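Local coordinates for protein ATP phosphoribosyltransferase (Methanobacterium thermoautotrophicum, PDB 2VD3) that probably catalyses, with magnesium, the joining of ATP and phosphoribosyl pyrophosphate to give phosphoribosyl-ATP, the first step of histidine biosynthesis, at residues V219-D224 and A233-M238; A26-K31 and P45-M50. All blocks are in the same frame, centred on the assembly; numbering follows the deposited sequence.

Contact 1 (V219-D224 and A233-M238). With HIS (histidine), chain C; HIS (histidine), chain B.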
loop_
_atom_site.group_PDB
_atom_site.type_symbol
_atom_site.label_atom_id
_atom_site.label_comp_id
_atom_site.label_asym_id
_atom_site.label_seq_id
_atom_site.Cartn_x
_atom_site.Cartn_y
_atom_site.Cartn_z
ATOM N N VAL A 219 -35.973 -18.160 -14.152
ATOM C CA VAL A 219 -35.863 -18.317 -15.598
ATOM C C VAL A 219 -37.189 -18.009 -16.300
ATOM O O VAL A 219 -38.224 -18.567 -15.947
ATOM C CB VAL A 219 -35.331 -19.725 -15.974
ATOM C CG1 VAL A 219 -35.339 -19.947 -17.490
ATOM C CG2 VAL A 219 -33.929 -19.904 -15.423
ATOM N N MET A 220 -37.135 -17.109 -17.283
ATOM C CA MET A 220 -38.311 -16.682 -18.052
ATOM C C MET A 220 -38.107 -16.950 -19.541
ATOM O O MET A 220 -36.996 -16.814 -20.056
ATOM C CB MET A 220 -38.577 -15.184 -17.868
ATOM C CG MET A 220 -38.768 -14.725 -16.445
ATOM S SD MET A 220 -38.561 -12.945 -16.258
ATOM C CE MET A 220 -40.178 -12.311 -16.679
ATOM N N LEU A 221 -39.193 -17.310 -20.226
ATOM C CA LEU A 221 -39.148 -17.611 -21.662
ATOM C C LEU A 221 -40.482 -17.355 -22.354
ATOM O O LEU A 221 -41.541 -17.410 -21.725
ATOM C CB LEU A 221 -38.704 -19.061 -21.909
ATOM C CG LEU A 221 -39.485 -20.231 -21.292
ATOM C CD1 LEU A 221 -40.800 -20.540 -22.021
ATOM C CD2 LEU A 221 -38.609 -21.457 -21.297
ATOM N N ASN A 222 -40.410 -17.079 -23.653
ATOM C CA ASN A 222 -41.586 -17.001 -24.503
ATOM C C ASN A 222 -41.758 -18.308 -25.278
ATOM O O ASN A 222 -40.833 -18.764 -25.951
ATOM C CB ASN A 222 -41.471 -15.817 -25.466
ATOM C CG ASN A 222 -41.536 -14.476 -24.759
ATOM O OD1 ASN A 222 -42.262 -14.306 -23.776
ATOM N ND2 ASN A 222 -40.786 -13.504 -25.272
ATOM N N ILE A 223 -42.939 -18.914 -25.166
ATOM C CA ILE A 223 -43.237 -20.157 -25.875
ATOM C C ILE A 223 -44.566 -20.063 -26.612
ATOM O O ILE A 223 -45.519 -19.460 -26.116
ATOM C CB ILE A 223 -43.210 -21.401 -24.923
ATOM C CG1 ILE A 223 -43.252 -22.713 -25.708
ATOM C CG2 ILE A 223 -44.350 -21.376 -23.929
ATOM C CD1 ILE A 223 -41.981 -23.054 -26.434
ATOM N N ASP A 224 -44.614 -20.645 -27.808
ATOM C CA ASP A 224 -45.870 -20.809 -28.524
ATOM C C ASP A 224 -46.694 -21.860 -27.783
ATOM O O ASP A 224 -46.161 -22.898 -27.366
ATOM C CB ASP A 224 -45.626 -21.200 -29.987
ATOM C CG ASP A 224 -44.798 -20.159 -30.740
ATOM O OD1 ASP A 224 -45.392 -19.353 -31.490
ATOM O OD2 ASP A 224 -43.557 -20.134 -30.568
ATOM N N ALA A 233 -43.059 -30.010 -18.143
ATOM C CA ALA A 233 -42.207 -31.122 -17.721
ATOM C C ALA A 233 -40.736 -30.731 -17.563
ATOM O O ALA A 233 -40.002 -31.378 -16.819
ATOM C CB ALA A 233 -42.351 -32.305 -18.685
ATOM N N LEU A 234 -40.311 -29.677 -18.260
ATOM C CA LEU A 234 -38.919 -29.222 -18.203
ATOM C C LEU A 234 -38.667 -28.238 -17.058
ATOM O O LEU A 234 -37.569 -28.193 -16.494
ATOM C CB LEU A 234 -38.493 -28.595 -19.536
ATOM C CG LEU A 234 -38.416 -29.460 -20.799
ATOM C CD1 LEU A 234 -38.136 -28.579 -22.002
ATOM C CD2 LEU A 234 -37.376 -30.576 -20.693
ATOM N N MET A 235 -39.689 -27.454 -16.723
ATOM C CA MET A 235 -39.577 -26.444 -15.684
ATOM C C MET A 235 -40.598 -26.673 -14.572
ATOM O O MET A 235 -41.586 -25.942 -14.497
ATOM C CB MET A 235 -39.786 -25.041 -16.272
ATOM C CG MET A 235 -38.809 -24.633 -17.350
ATOM S SD MET A 235 -38.280 -22.932 -17.106
ATOM C CE MET A 235 -39.684 -21.998 -17.677
ATOM N N PRO A 236 -40.363 -27.664 -13.685
ATOM C CA PRO A 236 -41.359 -27.852 -12.625
ATOM C C PRO A 236 -41.384 -26.664 -11.656
ATOM O O PRO A 236 -42.437 -26.324 -11.125
ATOM C CB PRO A 236 -40.894 -29.128 -11.914
ATOM C CG PRO A 236 -39.850 -29.737 -12.802
ATOM C CD PRO A 236 -39.245 -28.613 -13.560
ATOM N N GLY A 237 -40.232 -26.032 -11.452
ATOM C CA GLY A 237 -40.120 -24.906 -10.538
ATOM C C GLY A 237 -40.433 -25.321 -9.115
ATOM O O GLY A 237 -40.242 -26.484 -8.738
ATOM N N MET A 238 -40.927 -24.376 -8.322
ATOM C CA MET A 238 -41.144 -24.639 -6.906
ATOM C C MET A 238 -42.473 -25.332 -6.615
ATOM O O MET A 238 -42.502 -26.335 -5.904
ATOM C CB MET A 238 -40.915 -23.376 -6.071
ATOM C CG MET A 238 -39.505 -23.337 -5.496
ATOM S SD MET A 238 -38.899 -21.737 -4.922
ATOM C CE MET A 238 -37.387 -22.243 -4.110
HETATM N N HIS C . -42.648 -11.269 -23.127
HETATM C CA HIS C . -41.596 -10.237 -22.842
HETATM C C HIS C . -40.671 -10.042 -24.037
HETATM O O HIS C . -39.892 -9.092 -24.077
HETATM C CB HIS C . -40.773 -10.624 -21.609
HETATM C CG HIS C . -40.161 -11.989 -21.693
HETATM N ND1 HIS C . -40.532 -13.023 -20.859
HETATM C CD2 HIS C . -39.206 -12.489 -22.510
HETATM C CE1 HIS C . -39.831 -14.103 -21.162
HETATM N NE2 HIS C . -39.022 -13.805 -22.164
HETATM O OXT HIS C . -40.675 -10.833 -24.989
HETATM N N HIS B . -44.364 -20.307 -10.009
HETATM C CA HIS B . -42.874 -20.373 -10.177
HETATM C C HIS B . -42.262 -21.453 -9.295
HETATM O O HIS B . -41.095 -21.807 -9.454
HETATM C CB HIS B . -42.229 -19.020 -9.859
HETATM C CG HIS B . -42.582 -18.484 -8.505
HETATM N ND1 HIS B . -43.331 -17.338 -8.330
HETATM C CD2 HIS B . -42.290 -18.936 -7.263
HETATM C CE1 HIS B . -43.486 -17.109 -7.037
HETATM N NE2 HIS B . -42.866 -18.068 -6.369
HETATM O OXT HIS B . -42.918 -21.996 -8.395
#

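Contact 2 (A26-K31 and P45-M50)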
loop_
_atom_site.group_PDB
_atom_site.type_symbol
_atom_site.label_atom_id
_atom_site.label_comp_id
_atom_site.label_asym_id
_atom_site.label_seq_id
_atom_site.Cartn_x
_atom_site.Cartn_y
_atom_site.Cartn_z
ATOM N N ALA A 26 -29.450 -9.175 2.526
ATOM C CA ALA A 26 -30.420 -9.509 3.572
ATOM C C ALA A 26 -31.272 -8.301 3.986
ATOM O O ALA A 26 -32.135 -8.413 4.859
ATOM C CB ALA A 26 -29.698 -10.090 4.791
ATOM N N GLY A 27 -31.012 -7.156 3.361
ATOM C CA GLY A 27 -31.690 -5.901 3.691
ATOM C C GLY A 27 -31.029 -5.112 4.811
ATOM O O GLY A 27 -31.601 -4.142 5.317
ATOM N N VAL A 28 -29.819 -5.530 5.186
ATOM C CA VAL A 28 -29.095 -4.952 6.315
ATOM C C VAL A 28 -27.719 -4.463 5.865
ATOM O O VAL A 28 -26.715 -4.685 6.537
ATOM C CB VAL A 28 -28.990 -5.977 7.510
ATOM C CG1 VAL A 28 -28.229 -5.389 8.684
ATOM C CG2 VAL A 28 -30.379 -6.402 7.974
ATOM N N GLY A 29 -27.680 -3.789 4.720
ATOM C CA GLY A 29 -26.435 -3.226 4.210
ATOM C C GLY A 29 -25.900 -2.122 5.106
ATOM O O GLY A 29 -26.658 -1.483 5.837
ATOM N N LEU A 30 -24.591 -1.903 5.045
ATOM C CA LEU A 30 -23.935 -0.843 5.805
ATOM C C LEU A 30 -24.471 0.523 5.392
ATOM O O LEU A 30 -24.598 0.810 4.199
ATOM C CB LEU A 30 -22.422 -0.895 5.596
ATOM C CG LEU A 30 -21.658 -2.161 5.999
ATOM C CD1 LEU A 30 -20.230 -2.075 5.477
ATOM C CD2 LEU A 30 -21.663 -2.357 7.503
ATOM N N LYS A 31 -24.785 1.354 6.381
ATOM C CA LYS A 31 -25.407 2.655 6.131
ATOM C C LYS A 31 -24.550 3.813 6.604
ATOM O O LYS A 31 -24.327 3.978 7.809
ATOM C CB LYS A 31 -26.772 2.735 6.817
ATOM C CG LYS A 31 -27.626 3.931 6.409
ATOM C CD LYS A 31 -28.618 4.277 7.504
ATOM C CE LYS A 31 -29.794 5.056 6.953
ATOM N NZ LYS A 31 -30.561 5.706 8.053
ATOM N N PRO A 45 -32.603 0.210 11.499
ATOM C CA PRO A 45 -32.327 1.121 12.624
ATOM C C PRO A 45 -31.914 0.445 13.939
ATOM O O PRO A 45 -31.412 1.117 14.840
ATOM C CB PRO A 45 -33.655 1.875 12.801
ATOM C CG PRO A 45 -34.334 1.749 11.486
ATOM C CD PRO A 45 -33.983 0.371 11.008
ATOM N N GLN A 46 -32.121 -0.864 14.048
ATOM C CA GLN A 46 -31.791 -1.588 15.272
ATOM C C GLN A 46 -30.531 -2.452 15.119
ATOM O O GLN A 46 -30.147 -3.171 16.047
ATOM C CB GLN A 46 -32.958 -2.481 15.703
ATOM C CG GLN A 46 -34.289 -1.790 15.980
ATOM C CD GLN A 46 -35.388 -2.812 16.263
ATOM O OE1 GLN A 46 -36.271 -3.043 15.434
ATOM N NE2 GLN A 46 -35.303 -3.463 17.414
ATOM N N ILE A 47 -29.899 -2.403 13.953
ATOM C CA ILE A 47 -28.717 -3.215 13.734
ATOM C C ILE A 47 -27.497 -2.357 13.444
ATOM O O ILE A 47 -27.491 -1.575 12.493
ATOM C CB ILE A 47 -28.928 -4.278 12.607
ATOM C CG1 ILE A 47 -30.091 -5.216 12.967
ATOM C CG2 ILE A 47 -27.639 -5.079 12.369
ATOM C CD1 ILE A 47 -30.646 -5.995 11.803
ATOM N N GLU A 48 -26.466 -2.509 14.268
ATOM C CA GLU A 48 -25.175 -1.905 13.971
ATOM C C GLU A 48 -24.093 -2.969 13.729
ATOM O O GLU A 48 -24.240 -4.142 14.107
ATOM C CB GLU A 48 -24.761 -0.905 15.054
ATOM C CG GLU A 48 -23.891 -1.497 16.135
ATOM C CD GLU A 48 -23.822 -0.651 17.390
ATOM O OE1 GLU A 48 -23.440 -1.217 18.438
ATOM O OE2 GLU A 48 -24.147 0.561 17.332
ATOM N N VAL A 49 -23.015 -2.543 13.081
ATOM C CA VAL A 49 -21.921 -3.433 12.743
ATOM C C VAL A 49 -20.671 -2.972 13.464
ATOM O O VAL A 49 -20.340 -1.779 13.447
ATOM C CB VAL A 49 -21.696 -3.502 11.209
ATOM C CG1 VAL A 49 -20.342 -4.121 10.867
ATOM C CG2 VAL A 49 -22.831 -4.282 10.553
ATOM N N MET A 50 -20.017 -3.917 14.139
ATOM C CA MET A 50 -18.688 -3.689 14.682
ATOM C C MET A 50 -17.635 -4.412 13.850
ATOM O O MET A 50 -17.665 -5.639 13.725
ATOM C CB MET A 50 -18.589 -4.134 16.145
ATOM C CG MET A 50 -17.214 -3.829 16.740
ATOM S SD MET A 50 -16.985 -4.226 18.479
ATOM C CE MET A 50 -17.227 -6.002 18.448
#

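Contact 1 (V219-D224 and A233-M238)
Met-235 reaches tip to tip toward Leu-221, and its flexible thioether joins the segment that follows helix 228-234 to strand 216-224. From CB, which points toward the strand, the chain starts with CG anti to the carbonyl carbon and then bends twice. SD comes alongside Val-219, 4.2 Å from its CG1. A second bend, at chi3 (-76°), turns the terminal methyl CE onto the leucine, 3.8 Å from Leu-221 CD2 and 4.0 Å from Leu-221 CG; the same CE lies 4.1 Å from Val-219 O. An unbranched methionine suits the place because it can curve to fit two differently shaped aliphatic partners.

The other face of the strand serves bound histidine, the feedback inhibitor. Asn-222 grips its amino and carboxylate groups with both halves of the amide: OD1 accepts from the histidine (chain C) N at 3.1 Å, while ND2 gives a hydrogen bond to the OXT of that histidine at 2.7 Å. ND2 also bonds Asp-278, which would fix the amide's rotation. A leucine in place of Asn-222 would probably leave the ligand's amino and carboxylate groups without these partners and deprive Asp-278 of its amide donor. Beyond Met-235 the chain contributes to another such site: Met-238 N donates to the histidine (chain B) O at 2.8 Å, nearly straight (165°). Gly-237 suits the approach, since a CB there would collide with that carboxylate oxygen. Asn-222 and Asp-278 of the third subunit also bind this histidine, so inhibitor binding spans subunits.

In the ferredoxin-like C-terminal domain, strand 216-224 lies between strands 252-260 and 279-283, while Leu-221 and Leu-234 both also pack on Leu-271 of helix 264-272.

Contact 2 (A26-K31 and P45-M50)
Val-28 and Ile-47 cross at about a right angle, as do Leu-30 and Val-49, giving two aliphatic pairs within the periplasmic-binding-protein-like catalytic part of the enzyme. In the first pair Val-28 CG1 rests 3.7 Å from Ile-47 CG2. The other valine methyl, Val-28 CG2, meets the far end of the isoleucine at CD1, 3.9 Å away, so both branches of each residue take part. The second pair is narrower: a single methyl, Leu-30 CD2, covers the fork of Val-49, 3.8 Å from CG2 and 4.0 Å from CG1. Leucine fits here because its CB does not aim at the strand; with CG anti to the carbonyl carbon (chi1 -60°), the longer chain still brings CD2 across.

No hydrogen bond joins the two segments directly. Strand 39-42 pairs antiparallel with both strand 30-31 and strand 47-52, and Val-28 and Val-49 each touch its Thr-42. Farther out, Gly-27 ends helix 16-25 in a Schellman motif, where, at its backbone angles (phi 87°), a CB would be jammed against the carbonyl oxygen of Ala-26, and the chain turns there toward Val-28. On strand 47-52, Glu-48 points away from this apolar cluster and forms a salt bridge with Arg-6, whereas the backbone oxygen of Ile-47 is hydrogen-bonded to Thr-42 OG1.

How the contacts relate
From the N terminus the chain runs through strand 5-10 and helix 16-25 before contact 2, which closes the excursion through strand 39-42 and brings 26-31 against 45-50, beside the first strand of the large mixed sheet. The chain then builds the rest of the catalytic part and passes along helix 197-212, whose Leu-203 touches Val-28, into the C-terminal domain. There contact 1 closes a somewhat shorter loop, from strand 216-224 through helix 228-234. The two loops are in series, neither nested nor crossed. The centres of the two contacts lie about 37 Å apart and their nearest atoms about 16 Å, so each knits its own domain without touching the other.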